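Local structure of GTP cyclohydrolase 1 type 2 homolog (Escherichia coli, Escherichia coli O157:H7, 1NMO) at residues A[117-122]-A[132-137]; A[35-40]-A[235-240]; A[148-153]-A[211-216]; A[42-47]-A[64-69]; A[177-182]-A[201-206]. The protein is of uncertain function but holds a pair of metal ions in each subunit of a ring-shaped hexamer and may help degrade radiation-damaged nucleotides. All blocks are in the same frame, centred on the assembly; numbering follows the deposited sequence.

Followed from the N terminus, the chain first lays down 35-40, whose partner 235-240 comes only near the C terminus; interaction 2 therefore closes a long loop that encloses the other four contacts. Interaction 4 comes next, joining 42-47 to 64-69 just beyond two strands of the same five-stranded sheet. Interaction 1 is a local hairpin at the edge of the six-stranded sheet. The helix that follows the hairpin ends in 148-153, which opens interaction 3; interaction 5 forms and closes between two helices before 211-216 completes interaction 3. No contacts cross. Interactions 3 and 4 meet where His215 and His64 bind the same iron ion, so that the two sheets converge on the metal site.

Interaction 1 (A[117-122]-A[132-137]); sequences GITVMG and ELTMPV
Ile118 CG1 and Leu133 CG each lie anti to their own carbonyl carbon (chi1 -53° and -76°), and with these torsions Ile118 CG1 lies 3.6 Å from Leu133 CD2. The two residues form a non-hydrogen-bonded pair of an antiparallel beta hairpin, strands 118-123 and 128-137, and on the face they share Trp170 packs against Ile118 and Leu142 against Leu133. The next pair, Thr119 and Glu132, is hydrogen-bonded both ways, with Thr119 N 2.9 Å from Glu132 O and Glu132 N 3.2 Å from Thr119 O. On the side of the sheet bearing Glu132, the extended selenomethionine Met121 slants over the glutamate's aliphatic stem, its SE 3.6 Å from Glu132 CG. A classic beta bulge sets Met121 and Gly122 together opposite Trp130 of the partner strand. Where the strand leaves the preceding helix through a Schellman motif, Gly117 O takes two bonds from one residue: a nearly straight one from Thr134 N (3.3 Å, 176°) and another from Thr134 OG1 at 3.0 Å, which approaches from above the carbonyl plane.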
# COMPACT_ATOMS: atom_id res chain seq x y z
N GLY A 117 -9.36 -30.10 15.68
CA GLY A 117 -8.70 -31.23 16.33
C GLY A 117 -8.87 -31.26 17.81
O GLY A 117 -7.94 -31.53 18.55
N ILE A 118 -10.07 -30.99 18.28
CA ILE A 118 -10.32 -31.02 19.72
C ILE A 118 -11.25 -32.16 20.05
O ILE A 118 -12.31 -32.34 19.46
CB ILE A 118 -11.01 -29.72 20.21
CG1 ILE A 118 -10.19 -28.49 19.73
CG2 ILE A 118 -11.18 -29.75 21.79
CD1 ILE A 118 -10.80 -27.11 20.27
N THR A 119 -10.87 -32.93 21.05
CA THR A 119 -11.71 -34.05 21.47
C THR A 119 -12.76 -33.50 22.43
O THR A 119 -12.42 -33.00 23.49
CB THR A 119 -10.82 -35.11 22.24
OG1 THR A 119 -9.66 -35.43 21.43
CG2 THR A 119 -11.63 -36.38 22.53
N VAL A 120 -14.01 -33.63 22.10
CA VAL A 120 -15.06 -33.13 22.97
C VAL A 120 -15.14 -34.04 24.18
O VAL A 120 -15.08 -35.28 24.02
CB VAL A 120 -16.44 -33.15 22.25
CG1 VAL A 120 -17.58 -32.90 23.29
CG2 VAL A 120 -16.49 -32.08 21.15
N MSE A 121 -15.33 -33.47 25.37
CA MSE A 121 -15.36 -34.31 26.56
C MSE A 121 -16.55 -34.15 27.46
O MSE A 121 -16.80 -35.01 28.31
CB MSE A 121 -14.07 -34.13 27.37
CG MSE A 121 -12.94 -34.90 26.81
SE MSE A 121 -11.29 -34.46 27.75
CE MSE A 121 -10.16 -35.58 26.54
N GLY A 122 -17.28 -33.07 27.24
CA GLY A 122 -18.49 -32.75 28.00
C GLY A 122 -19.04 -31.37 27.62
O GLY A 122 -18.77 -30.80 26.54
N GLU A 132 -10.33 -31.17 24.99
CA GLU A 132 -8.90 -30.99 24.86
C GLU A 132 -8.31 -31.15 23.48
O GLU A 132 -8.66 -32.05 22.68
CB GLU A 132 -8.16 -31.99 25.75
CG GLU A 132 -8.65 -32.09 27.21
CD GLU A 132 -7.71 -32.92 28.10
OE1 GLU A 132 -7.00 -33.84 27.60
OE2 GLU A 132 -7.68 -32.61 29.31
N LEU A 133 -7.40 -30.25 23.18
CA LEU A 133 -6.70 -30.38 21.91
C LEU A 133 -5.95 -31.71 22.03
O LEU A 133 -5.34 -32.01 23.08
CB LEU A 133 -5.65 -29.28 21.77
CG LEU A 133 -6.24 -27.93 21.42
CD1 LEU A 133 -5.23 -26.84 21.79
CD2 LEU A 133 -6.60 -27.92 19.93
N THR A 134 -6.02 -32.52 20.98
CA THR A 134 -5.33 -33.78 20.92
C THR A 134 -3.85 -33.47 20.72
O THR A 134 -3.05 -34.35 20.63
CB THR A 134 -5.78 -34.62 19.73
OG1 THR A 134 -6.01 -33.77 18.60
CG2 THR A 134 -7.05 -35.39 20.10
N MSE A 135 -3.48 -32.22 20.59
CA MSE A 135 -2.06 -31.96 20.52
C MSE A 135 -1.87 -30.62 21.15
O MSE A 135 -1.82 -29.59 20.44
CB MSE A 135 -1.56 -31.98 19.09
CG MSE A 135 -0.08 -32.39 19.06
SE MSE A 135 0.87 -31.84 17.39
CE MSE A 135 0.71 -29.88 17.54
N PRO A 136 -1.73 -30.59 22.51
CA PRO A 136 -1.58 -29.30 23.23
C PRO A 136 -0.46 -28.54 22.63
O PRO A 136 0.46 -29.18 22.22
CB PRO A 136 -1.26 -29.70 24.66
CG PRO A 136 -1.79 -31.18 24.77
CD PRO A 136 -1.37 -31.73 23.39
N VAL A 137 -0.57 -27.19 22.56
CA VAL A 137 0.44 -26.28 22.07
C VAL A 137 0.33 -24.91 22.80
O VAL A 137 -0.63 -24.67 23.51
CB VAL A 137 0.28 -26.06 20.59
CG1 VAL A 137 0.18 -27.40 19.95
CG2 VAL A 137 -0.95 -25.18 20.30

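Interaction 2 (A[35-40]-A[235-240]); sequences VQKIVT and DLDVTF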
# COMPACT_ATOMS: atom_id res chain seq x y z
N VAL A 35 -39.63 -29.47 -3.62
CA VAL A 35 -38.23 -29.03 -3.50
C VAL A 35 -37.23 -30.10 -3.93
O VAL A 35 -37.23 -31.22 -3.38
CB VAL A 35 -37.89 -28.66 -2.03
CG1 VAL A 35 -36.36 -28.56 -1.90
CG2 VAL A 35 -38.55 -27.31 -1.63
N GLN A 36 -36.40 -29.78 -4.90
CA GLN A 36 -35.39 -30.69 -5.40
C GLN A 36 -33.98 -30.09 -5.36
O GLN A 36 -33.03 -30.75 -4.94
CB GLN A 36 -35.65 -31.11 -6.85
CG GLN A 36 -34.42 -31.85 -7.46
CD GLN A 36 -33.93 -33.14 -6.63
OE1 GLN A 36 -32.73 -33.60 -6.74
NE2 GLN A 36 -34.87 -33.74 -5.81
N LYS A 37 -33.84 -28.83 -5.79
CA LYS A 37 -32.54 -28.15 -5.87
C LYS A 37 -32.39 -27.21 -4.65
O LYS A 37 -33.27 -26.38 -4.41
CB LYS A 37 -32.51 -27.37 -7.21
CG LYS A 37 -31.26 -26.54 -7.43
CD LYS A 37 -30.16 -27.24 -8.23
CE LYS A 37 -28.82 -26.47 -8.07
NZ LYS A 37 -27.52 -27.34 -8.31
N ILE A 38 -31.31 -27.35 -3.86
CA ILE A 38 -31.18 -26.54 -2.66
C ILE A 38 -29.83 -25.83 -2.49
O ILE A 38 -28.77 -26.45 -2.70
CB ILE A 38 -31.42 -27.42 -1.41
CG1 ILE A 38 -32.73 -28.15 -1.51
CG2 ILE A 38 -31.58 -26.62 -0.20
CD1 ILE A 38 -33.14 -28.70 -0.16
N VAL A 39 -29.89 -24.53 -2.15
CA VAL A 39 -28.74 -23.70 -1.89
C VAL A 39 -28.77 -23.38 -0.35
O VAL A 39 -29.83 -23.03 0.21
CB VAL A 39 -28.79 -22.37 -2.75
CG1 VAL A 39 -28.01 -21.21 -2.05
CG2 VAL A 39 -28.27 -22.64 -4.18
N THR A 40 -27.60 -23.52 0.30
CA THR A 40 -27.45 -23.30 1.71
C THR A 40 -26.26 -22.38 1.94
O THR A 40 -25.38 -22.23 1.06
CB THR A 40 -27.19 -24.63 2.43
OG1 THR A 40 -25.87 -25.12 2.11
CG2 THR A 40 -28.25 -25.67 2.02
N ASP A 235 -32.26 -37.59 -2.05
CA ASP A 235 -31.94 -37.45 -3.48
C ASP A 235 -31.89 -35.99 -3.95
O ASP A 235 -31.69 -35.68 -5.16
CB ASP A 235 -32.95 -38.27 -4.32
CG ASP A 235 -32.97 -39.77 -3.88
OD1 ASP A 235 -31.83 -40.38 -3.76
OD2 ASP A 235 -34.10 -40.33 -3.64
N LEU A 236 -32.02 -35.12 -2.96
CA LEU A 236 -32.02 -33.67 -3.15
C LEU A 236 -30.65 -33.26 -3.63
O LEU A 236 -29.68 -33.87 -3.26
CB LEU A 236 -32.29 -32.98 -1.83
CG LEU A 236 -33.66 -33.19 -1.20
CD1 LEU A 236 -33.63 -32.57 0.18
CD2 LEU A 236 -34.78 -32.61 -2.10
N ASP A 237 -30.57 -32.21 -4.43
CA ASP A 237 -29.28 -31.72 -4.87
C ASP A 237 -28.96 -30.48 -3.95
O ASP A 237 -29.47 -29.39 -4.23
CB ASP A 237 -29.40 -31.32 -6.35
CG ASP A 237 -28.18 -30.55 -6.85
OD1 ASP A 237 -27.08 -30.82 -6.32
OD2 ASP A 237 -28.27 -29.70 -7.79
N VAL A 238 -28.13 -30.62 -2.92
CA VAL A 238 -27.83 -29.51 -2.03
C VAL A 238 -26.44 -28.93 -2.23
O VAL A 238 -25.45 -29.69 -2.22
CB VAL A 238 -27.99 -29.94 -0.57
CG1 VAL A 238 -28.01 -28.71 0.33
CG2 VAL A 238 -29.33 -30.71 -0.41
N THR A 239 -26.32 -27.61 -2.43
CA THR A 239 -25.02 -26.98 -2.67
C THR A 239 -24.77 -25.88 -1.63
O THR A 239 -25.43 -24.86 -1.63
CB THR A 239 -24.99 -26.29 -4.08
OG1 THR A 239 -25.30 -27.25 -5.10
CG2 THR A 239 -23.60 -25.73 -4.41
N PHE A 240 -23.79 -26.08 -0.76
CA PHE A 240 -23.42 -25.08 0.25
C PHE A 240 -22.54 -23.96 -0.35
O PHE A 240 -21.48 -24.26 -0.90
CB PHE A 240 -22.62 -25.73 1.38
CG PHE A 240 -21.93 -24.74 2.28
CD1 PHE A 240 -22.64 -23.75 2.92
CD2 PHE A 240 -20.55 -24.79 2.48
CE1 PHE A 240 -21.99 -22.81 3.73
CE2 PHE A 240 -19.91 -23.84 3.30
CZ PHE A 240 -20.63 -22.85 3.91
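Ile38 lies alongside Val238, both side chains pointing the same way, with Ile38 CB 4.0 Å from Val238 CG2. The far end of the isoleucine slants across Leu236, where Ile38 CD1 comes to 3.9 Å from Leu236 CD1. Further along the same face, the side chain of Thr40 crosses that of Val238 at about a right angle, and the 3.5 Å between Thr40 CG2 and Val238 CG1 is tighter than ordinary carbon contact. The threonine hydroxyl stands between its backbone N and carbonyl carbon (chi1 70°); there OG1 lies in the plane of the Phe240 ring at its edge, 3.6 Å from Phe240 CD1, and is hydrogen-bonded to Ser227. Apart from Leu236, these residues belong to two parallel strands, 37-40 and 237-240, whose directions differ by 18°; the second is an outermost strand of a mixed five-stranded sheet. In the staggered pattern of parallel pairing, Ile38 N reaches Asp237 O at 2.8 Å while Ile38 O accepts from Thr239 N at 2.7 Å. Helix 221-233 covers the Thr40 and Phe240 end of this face, and Leu6 of helix 3-13 touches Ile38 and Leu236. On the other face Lys37 and Asp237 run side by side into a salt bridge, Lys37 NZ meeting Asp237 OD2 from the syn side, 30° out of the carboxylate plane; the modelled length of 2.5 Å is short and somewhat doubtful.

Interaction 3 (A[148-153]-A[211-216]); sequences ARLGRK and YAAGHH. With FE (Fe (III) ion), chain G.
Arg152 lays its guanidinium over Gly214, whose CA stands 3.0 Å above the plane, offset toward the rim. The contact joins the end of helix 139-150 to the loop that leaves strand 209-212 of the six-stranded sheet and leads to the metal ligand His215. Arg152 NH1 comes within 2.9 Å of Gly214 N, but both are donors, so this is no hydrogen bond, and so close an approach is doubtful in detail. The arginine chain is fully extended from CG to NE, and its NH2 is held by Pro246 O. Beside it, Leu150 CD1 rests 4.0 Å from Ala213 CB. A water spans the backbones, donating to Arg152 O at 3.0 Å and to Ala213 O at a rather short 2.5 Å. Further out, His215 CB points away from 148-153, and CG lies anti to the backbone N (chi1 -167°). Its ND1 is hydrogen-bonded to Glu194 OE2, which probably helps to orient the ring, and His215 NE2 binds an iron(III) ion at 2.3 Å.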
# COMPACT_ATOMS: atom_id res chain seq x y z
N ALA A 148 -5.00 -21.08 10.03
CA ALA A 148 -4.75 -21.95 8.85
C ALA A 148 -6.01 -22.81 8.65
O ALA A 148 -6.40 -23.09 7.53
CB ALA A 148 -3.55 -22.85 9.13
N ARG A 149 -6.64 -23.25 9.74
CA ARG A 149 -7.85 -24.09 9.67
C ARG A 149 -9.07 -23.34 9.16
O ARG A 149 -9.82 -23.87 8.33
CB ARG A 149 -8.17 -24.67 11.06
CG ARG A 149 -7.09 -25.63 11.60
CD ARG A 149 -6.53 -26.51 10.48
NE ARG A 149 -7.21 -27.78 10.34
CZ ARG A 149 -7.67 -28.28 9.19
NH1 ARG A 149 -7.51 -27.58 8.04
NH2 ARG A 149 -8.27 -29.50 9.17
N LEU A 150 -9.27 -22.11 9.66
CA LEU A 150 -10.43 -21.29 9.27
C LEU A 150 -10.15 -20.32 8.14
O LEU A 150 -11.07 -19.78 7.64
CB LEU A 150 -10.98 -20.49 10.48
CG LEU A 150 -11.29 -21.30 11.75
CD1 LEU A 150 -12.23 -20.50 12.61
CD2 LEU A 150 -11.93 -22.66 11.48
N GLY A 151 -8.90 -20.07 7.75
CA GLY A 151 -8.65 -19.14 6.64
C GLY A 151 -8.84 -17.68 7.03
O GLY A 151 -9.10 -16.75 6.17
N ARG A 152 -8.65 -17.42 8.32
CA ARG A 152 -8.86 -16.07 8.86
C ARG A 152 -8.03 -15.90 10.10
O ARG A 152 -8.03 -16.77 10.94
CB ARG A 152 -10.36 -15.87 9.25
CG ARG A 152 -10.70 -14.51 10.01
CD ARG A 152 -12.18 -14.40 10.35
NE ARG A 152 -12.60 -13.08 10.81
CZ ARG A 152 -12.56 -12.66 12.07
NH1 ARG A 152 -12.11 -13.47 13.01
NH2 ARG A 152 -12.98 -11.42 12.39
N LYS A 153 -7.34 -14.77 10.25
CA LYS A 153 -6.50 -14.52 11.47
C LYS A 153 -7.36 -14.21 12.70
O LYS A 153 -8.10 -13.22 12.73
CB LYS A 153 -5.55 -13.33 11.22
CG LYS A 153 -4.50 -13.07 12.35
CD LYS A 153 -3.59 -11.88 12.00
CE LYS A 153 -2.46 -11.65 13.01
NZ LYS A 153 -3.06 -11.32 14.38
N TYR A 211 -9.61 -16.33 22.00
CA TYR A 211 -9.54 -16.20 20.53
C TYR A 211 -10.93 -15.78 20.05
O TYR A 211 -11.93 -16.40 20.46
CB TYR A 211 -9.27 -17.57 19.84
CG TYR A 211 -8.00 -18.17 20.30
CD1 TYR A 211 -7.91 -18.79 21.52
CD2 TYR A 211 -6.83 -17.95 19.58
CE1 TYR A 211 -6.65 -19.16 22.03
CE2 TYR A 211 -5.60 -18.32 20.04
CZ TYR A 211 -5.49 -18.92 21.28
OH TYR A 211 -4.20 -19.25 21.74
N ALA A 212 -11.00 -14.74 19.19
CA ALA A 212 -12.31 -14.30 18.65
C ALA A 212 -12.00 -14.74 17.24
O ALA A 212 -11.28 -14.04 16.54
CB ALA A 212 -12.45 -12.81 18.74
N ALA A 213 -12.51 -15.91 16.82
CA ALA A 213 -12.10 -16.45 15.53
C ALA A 213 -12.93 -16.06 14.37
O ALA A 213 -12.70 -16.58 13.27
CB ALA A 213 -11.99 -17.94 15.61
N GLY A 214 -13.89 -15.16 14.61
CA GLY A 214 -14.77 -14.71 13.54
C GLY A 214 -16.17 -15.28 13.64
O GLY A 214 -16.32 -16.47 13.82
N HIS A 215 -17.21 -14.47 13.47
CA HIS A 215 -18.57 -15.01 13.56
C HIS A 215 -18.91 -15.91 12.39
O HIS A 215 -19.33 -17.11 12.54
CB HIS A 215 -19.61 -13.91 13.62
CG HIS A 215 -20.95 -14.42 14.03
ND1 HIS A 215 -21.71 -13.84 15.03
CD2 HIS A 215 -21.70 -15.43 13.53
CE1 HIS A 215 -22.88 -14.45 15.12
NE2 HIS A 215 -22.90 -15.42 14.22
N HIS A 216 -18.85 -15.32 11.21
CA HIS A 216 -19.08 -16.11 9.98
C HIS A 216 -18.07 -17.30 9.83
O HIS A 216 -18.46 -18.44 9.46
CB HIS A 216 -18.92 -15.24 8.77
CG HIS A 216 -19.03 -16.00 7.49
ND1 HIS A 216 -20.23 -16.14 6.80
CD2 HIS A 216 -18.09 -16.63 6.75
CE1 HIS A 216 -20.01 -16.82 5.69
NE2 HIS A 216 -18.72 -17.13 5.63
FE FE G . -24.57 -16.89 14.59
O HOH W 1 -10.24 -16.25 12.88

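Interaction 4 (A[42-47]-A[64-69]); sequences VTASQA and HGYFWK. With FE (Fe (III) ion), chain G.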
# COMPACT_ATOMS: atom_id res chain seq x y z
N VAL A 42 -24.41 -19.62 5.44
CA VAL A 42 -24.56 -19.20 6.85
C VAL A 42 -25.82 -18.27 7.09
O VAL A 42 -26.59 -18.44 8.04
CB VAL A 42 -23.26 -18.44 7.25
CG1 VAL A 42 -23.38 -17.82 8.65
CG2 VAL A 42 -22.03 -19.39 7.15
N THR A 43 -26.05 -17.33 6.17
CA THR A 43 -27.07 -16.30 6.33
C THR A 43 -27.83 -16.02 5.09
O THR A 43 -27.23 -15.98 4.02
CB THR A 43 -26.37 -15.02 6.81
OG1 THR A 43 -25.72 -15.33 8.06
CG2 THR A 43 -27.34 -13.80 7.01
N ALA A 44 -29.14 -15.79 5.21
CA ALA A 44 -29.98 -15.52 4.04
C ALA A 44 -29.86 -14.05 3.55
O ALA A 44 -30.83 -13.33 3.52
CB ALA A 44 -31.48 -15.85 4.39
N SER A 45 -28.64 -13.65 3.19
CA SER A 45 -28.37 -12.32 2.70
C SER A 45 -28.85 -12.20 1.27
O SER A 45 -29.11 -13.18 0.61
CB SER A 45 -26.86 -12.09 2.70
OG SER A 45 -26.28 -13.12 1.85
N GLN A 46 -28.96 -10.96 0.77
CA GLN A 46 -29.38 -10.79 -0.61
C GLN A 46 -28.41 -11.54 -1.50
O GLN A 46 -28.80 -12.11 -2.51
CB GLN A 46 -29.25 -9.33 -0.99
CG GLN A 46 -29.87 -9.04 -2.39
CD GLN A 46 -31.35 -9.21 -2.29
OE1 GLN A 46 -31.97 -8.63 -1.37
NE2 GLN A 46 -31.96 -10.01 -3.20
N ALA A 47 -27.11 -11.55 -1.15
CA ALA A 47 -26.12 -12.21 -2.00
C ALA A 47 -26.35 -13.70 -2.17
O ALA A 47 -26.15 -14.21 -3.25
CB ALA A 47 -24.69 -11.93 -1.47
N HIS A 64 -28.75 -18.38 9.84
CA HIS A 64 -29.38 -17.10 10.21
C HIS A 64 -30.44 -16.64 9.18
O HIS A 64 -30.14 -16.05 8.12
CB HIS A 64 -28.35 -15.98 10.30
CG HIS A 64 -27.27 -16.21 11.30
ND1 HIS A 64 -25.98 -16.55 10.93
CD2 HIS A 64 -27.27 -16.13 12.65
CE1 HIS A 64 -25.24 -16.65 12.01
NE2 HIS A 64 -25.99 -16.41 13.07
N GLY A 65 -31.71 -16.87 9.50
CA GLY A 65 -32.77 -16.49 8.57
C GLY A 65 -33.36 -15.20 9.05
O GLY A 65 -32.61 -14.31 9.43
N TYR A 66 -34.70 -15.10 9.10
CA TYR A 66 -35.33 -13.81 9.49
C TYR A 66 -36.25 -13.88 10.72
O TYR A 66 -36.26 -14.87 11.47
CB TYR A 66 -36.17 -13.29 8.31
CG TYR A 66 -35.48 -13.25 6.96
CD1 TYR A 66 -34.15 -12.98 6.87
CD2 TYR A 66 -36.17 -13.51 5.75
CE1 TYR A 66 -33.49 -12.98 5.64
CE2 TYR A 66 -35.51 -13.50 4.50
CZ TYR A 66 -34.15 -13.24 4.48
OH TYR A 66 -33.34 -13.29 3.33
N PHE A 67 -36.99 -12.80 10.94
CA PHE A 67 -38.01 -12.75 12.01
C PHE A 67 -37.47 -12.94 13.41
O PHE A 67 -38.04 -13.72 14.18
CB PHE A 67 -39.03 -13.83 11.72
CG PHE A 67 -39.46 -13.84 10.28
CD1 PHE A 67 -39.84 -12.65 9.67
CD2 PHE A 67 -39.48 -15.00 9.55
CE1 PHE A 67 -40.23 -12.62 8.34
CE2 PHE A 67 -39.86 -14.99 8.24
CZ PHE A 67 -40.24 -13.77 7.64
N TRP A 68 -36.34 -12.29 13.71
CA TRP A 68 -35.71 -12.33 15.04
C TRP A 68 -36.62 -11.61 16.06
O TRP A 68 -37.29 -10.58 15.75
CB TRP A 68 -34.34 -11.64 15.00
CG TRP A 68 -33.38 -12.39 14.16
CD1 TRP A 68 -33.21 -12.25 12.79
CD2 TRP A 68 -32.63 -13.60 14.53
NE1 TRP A 68 -32.43 -13.30 12.29
CE2 TRP A 68 -32.06 -14.13 13.31
CE3 TRP A 68 -32.40 -14.28 15.75
CZ2 TRP A 68 -31.26 -15.32 13.30
CZ3 TRP A 68 -31.61 -15.47 15.73
CH2 TRP A 68 -31.05 -15.96 14.51
N LYS A 69 -36.60 -12.15 17.29
CA LYS A 69 -37.40 -11.59 18.32
C LYS A 69 -37.04 -10.12 18.55
O LYS A 69 -35.84 -9.72 18.68
CB LYS A 69 -37.28 -12.40 19.64
CG LYS A 69 -38.50 -12.24 20.58
CD LYS A 69 -39.34 -13.58 20.77
CE LYS A 69 -38.44 -14.86 20.94
NZ LYS A 69 -37.65 -14.97 22.25
FE FE G . -24.57 -16.89 14.59
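Thr43 OG1 is shared by two partners: His64 ND1, which gives it a weak hydrogen bond (3.1 Å, 133°), and Glu197 of the second subunit, its stronger partner. The imidazole is further bordered by Val42 CG1, which lies in the ring plane at its edge, 3.7 Å from His64 ND1. Backbone bonds fix the histidine between neighbouring residues, His64 N to Val42 O at 2.8 Å and Ala44 N to His64 O at 3.1 Å, a short parallel pairing just beyond the strands. Ala44 then centres an inverse gamma turn, and its carbonyl O accepts from Tyr66 OH at 2.5 Å, a short distance in the model, in the carbonyl plane and on a lone pair. Ala44 CB also touches the tyrosine ring, 3.7 Å from Tyr66 CE1. With its backbone paired and ND1 in a weak bond, the histidine presents its other ring nitrogen, His64 NE2, to an iron(III) ion 2.1 Å away, in the dinuclear metal site that marks this NIF3-family protein.

Interaction 5 (A[177-182]-A[201-206]); sequences SFIDSA and HSAREQ
Helical segments 179-182 and 201-205 come nearest at Asp180 and Ser202, whose CA atoms are 6.6 Å apart. Ser202 OG donates to Asp180 OD1 at 2.8 Å, reaching the carboxylate from the syn side and 19° out of its plane. The same oxygen has the end of Gln206 close by, with Gln206 CD 3.9 Å from Asp180 OD1; the amide stands almost perpendicular to the carboxylate, the planes 89° apart. Gln206 is the residue at which the second helix gives way to loop, and its N still bonds back to Ser202 O. Next to this polar group, Ile179 packs toward the sheet. Its CG1 lies anti to the backbone N (chi1 -173°), while the other branch, CG2, touches Ser202 CB at 3.7 Å. The tip reaches Ala203, with Ile179 CD1 lying 3.9 Å from Ala203 N and 4.3 Å from Ala203 CB. Outside the pair, Met78 of the second subunit packs on Ser202 and Gln206, and Glu205 forms a salt bridge with Arg82 of that subunit. Both helices belong to successive beta-alpha-beta crossovers and lie on one face of the six-stranded sheet, where Ile179 touches Phe190 of strand 189-192 and both Ile179 and Ala203 touch Phe210 of strand 209-212.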
# COMPACT_ATOMS: atom_id res chain seq x y z
N SER A 177 -19.88 -13.89 25.59
CA SER A 177 -20.30 -13.64 26.97
C SER A 177 -20.19 -14.88 27.84
O SER A 177 -20.38 -14.81 29.08
CB SER A 177 -21.72 -13.03 26.97
OG SER A 177 -22.67 -13.99 26.57
N PHE A 178 -19.81 -16.01 27.22
CA PHE A 178 -19.72 -17.27 27.96
C PHE A 178 -18.32 -17.43 28.50
O PHE A 178 -18.00 -18.42 29.15
CB PHE A 178 -20.04 -18.43 27.02
CG PHE A 178 -21.51 -18.59 26.75
CD1 PHE A 178 -22.41 -18.82 27.82
CD2 PHE A 178 -22.00 -18.58 25.44
CE1 PHE A 178 -23.76 -19.04 27.59
CE2 PHE A 178 -23.36 -18.79 25.18
CZ PHE A 178 -24.25 -19.02 26.21
N ILE A 179 -17.46 -16.47 28.23
CA ILE A 179 -16.14 -16.63 28.74
C ILE A 179 -15.99 -16.76 30.26
O ILE A 179 -15.11 -17.52 30.75
CB ILE A 179 -15.23 -15.49 28.24
CG1 ILE A 179 -13.79 -15.80 28.67
CG2 ILE A 179 -15.70 -14.10 28.78
CD1 ILE A 179 -12.67 -14.91 27.93
N ASP A 180 -16.82 -16.06 31.04
CA ASP A 180 -16.63 -16.14 32.48
C ASP A 180 -17.05 -17.50 32.99
O ASP A 180 -16.34 -18.12 33.81
CB ASP A 180 -17.41 -15.09 33.21
CG ASP A 180 -16.86 -13.69 33.00
OD1 ASP A 180 -15.67 -13.51 32.63
OD2 ASP A 180 -17.69 -12.77 33.24
N SER A 181 -18.19 -17.98 32.51
CA SER A 181 -18.60 -19.25 32.97
C SER A 181 -17.55 -20.32 32.56
O SER A 181 -17.37 -21.30 33.27
CB SER A 181 -20.00 -19.56 32.45
OG SER A 181 -19.88 -20.60 31.54
N ALA A 182 -16.83 -20.15 31.44
CA ALA A 182 -15.81 -21.17 31.11
C ALA A 182 -14.67 -21.01 32.05
O ALA A 182 -14.10 -21.98 32.44
CB ALA A 182 -15.30 -21.01 29.70
N HIS A 201 -10.98 -8.11 29.41
CA HIS A 201 -10.60 -8.07 30.84
C HIS A 201 -10.85 -9.46 31.44
O HIS A 201 -10.19 -9.90 32.43
CB HIS A 201 -11.47 -7.02 31.59
CG HIS A 201 -11.48 -5.67 30.93
ND1 HIS A 201 -10.31 -5.01 30.61
CD2 HIS A 201 -12.49 -4.92 30.43
CE1 HIS A 201 -10.61 -3.90 29.94
NE2 HIS A 201 -11.92 -3.82 29.82
N SER A 202 -11.84 -10.16 30.90
CA SER A 202 -12.07 -11.51 31.43
C SER A 202 -10.91 -12.42 31.09
O SER A 202 -10.46 -13.16 31.95
CB SER A 202 -13.35 -12.11 30.85
OG SER A 202 -14.48 -11.35 31.25
N ALA A 203 -10.39 -12.34 29.87
CA ALA A 203 -9.28 -13.18 29.43
C ALA A 203 -8.09 -12.93 30.30
O ALA A 203 -7.45 -13.88 30.84
CB ALA A 203 -8.91 -12.86 28.00
N ARG A 204 -7.80 -11.62 30.44
CA ARG A 204 -6.67 -11.18 31.23
C ARG A 204 -6.75 -11.50 32.74
O ARG A 204 -5.80 -12.04 33.30
CB ARG A 204 -6.49 -9.65 31.06
CG ARG A 204 -5.86 -9.21 29.74
CD ARG A 204 -5.93 -7.63 29.59
NE ARG A 204 -5.40 -7.18 28.28
CZ ARG A 204 -5.47 -5.91 27.86
NH1 ARG A 204 -6.05 -5.00 28.65
NH2 ARG A 204 -4.93 -5.52 26.68
N GLU A 205 -7.87 -11.15 33.37
CA GLU A 205 -8.03 -11.30 34.81
C GLU A 205 -8.25 -12.70 35.33
O GLU A 205 -8.08 -12.97 36.53
CB GLU A 205 -9.12 -10.35 35.28
CG GLU A 205 -8.58 -8.88 35.30
CD GLU A 205 -9.70 -7.84 35.63
OE1 GLU A 205 -10.53 -8.05 36.55
OE2 GLU A 205 -9.78 -6.79 34.95
N GLN A 206 -8.60 -13.61 34.43
CA GLN A 206 -8.80 -15.00 34.83
C GLN A 206 -7.73 -15.90 34.22
O GLN A 206 -7.81 -17.12 34.37
CB GLN A 206 -10.24 -15.48 34.50
CG GLN A 206 -11.31 -14.82 35.43
CD GLN A 206 -12.79 -14.91 34.90
OE1 GLN A 206 -13.05 -14.93 33.67
NE2 GLN A 206 -13.76 -14.89 35.83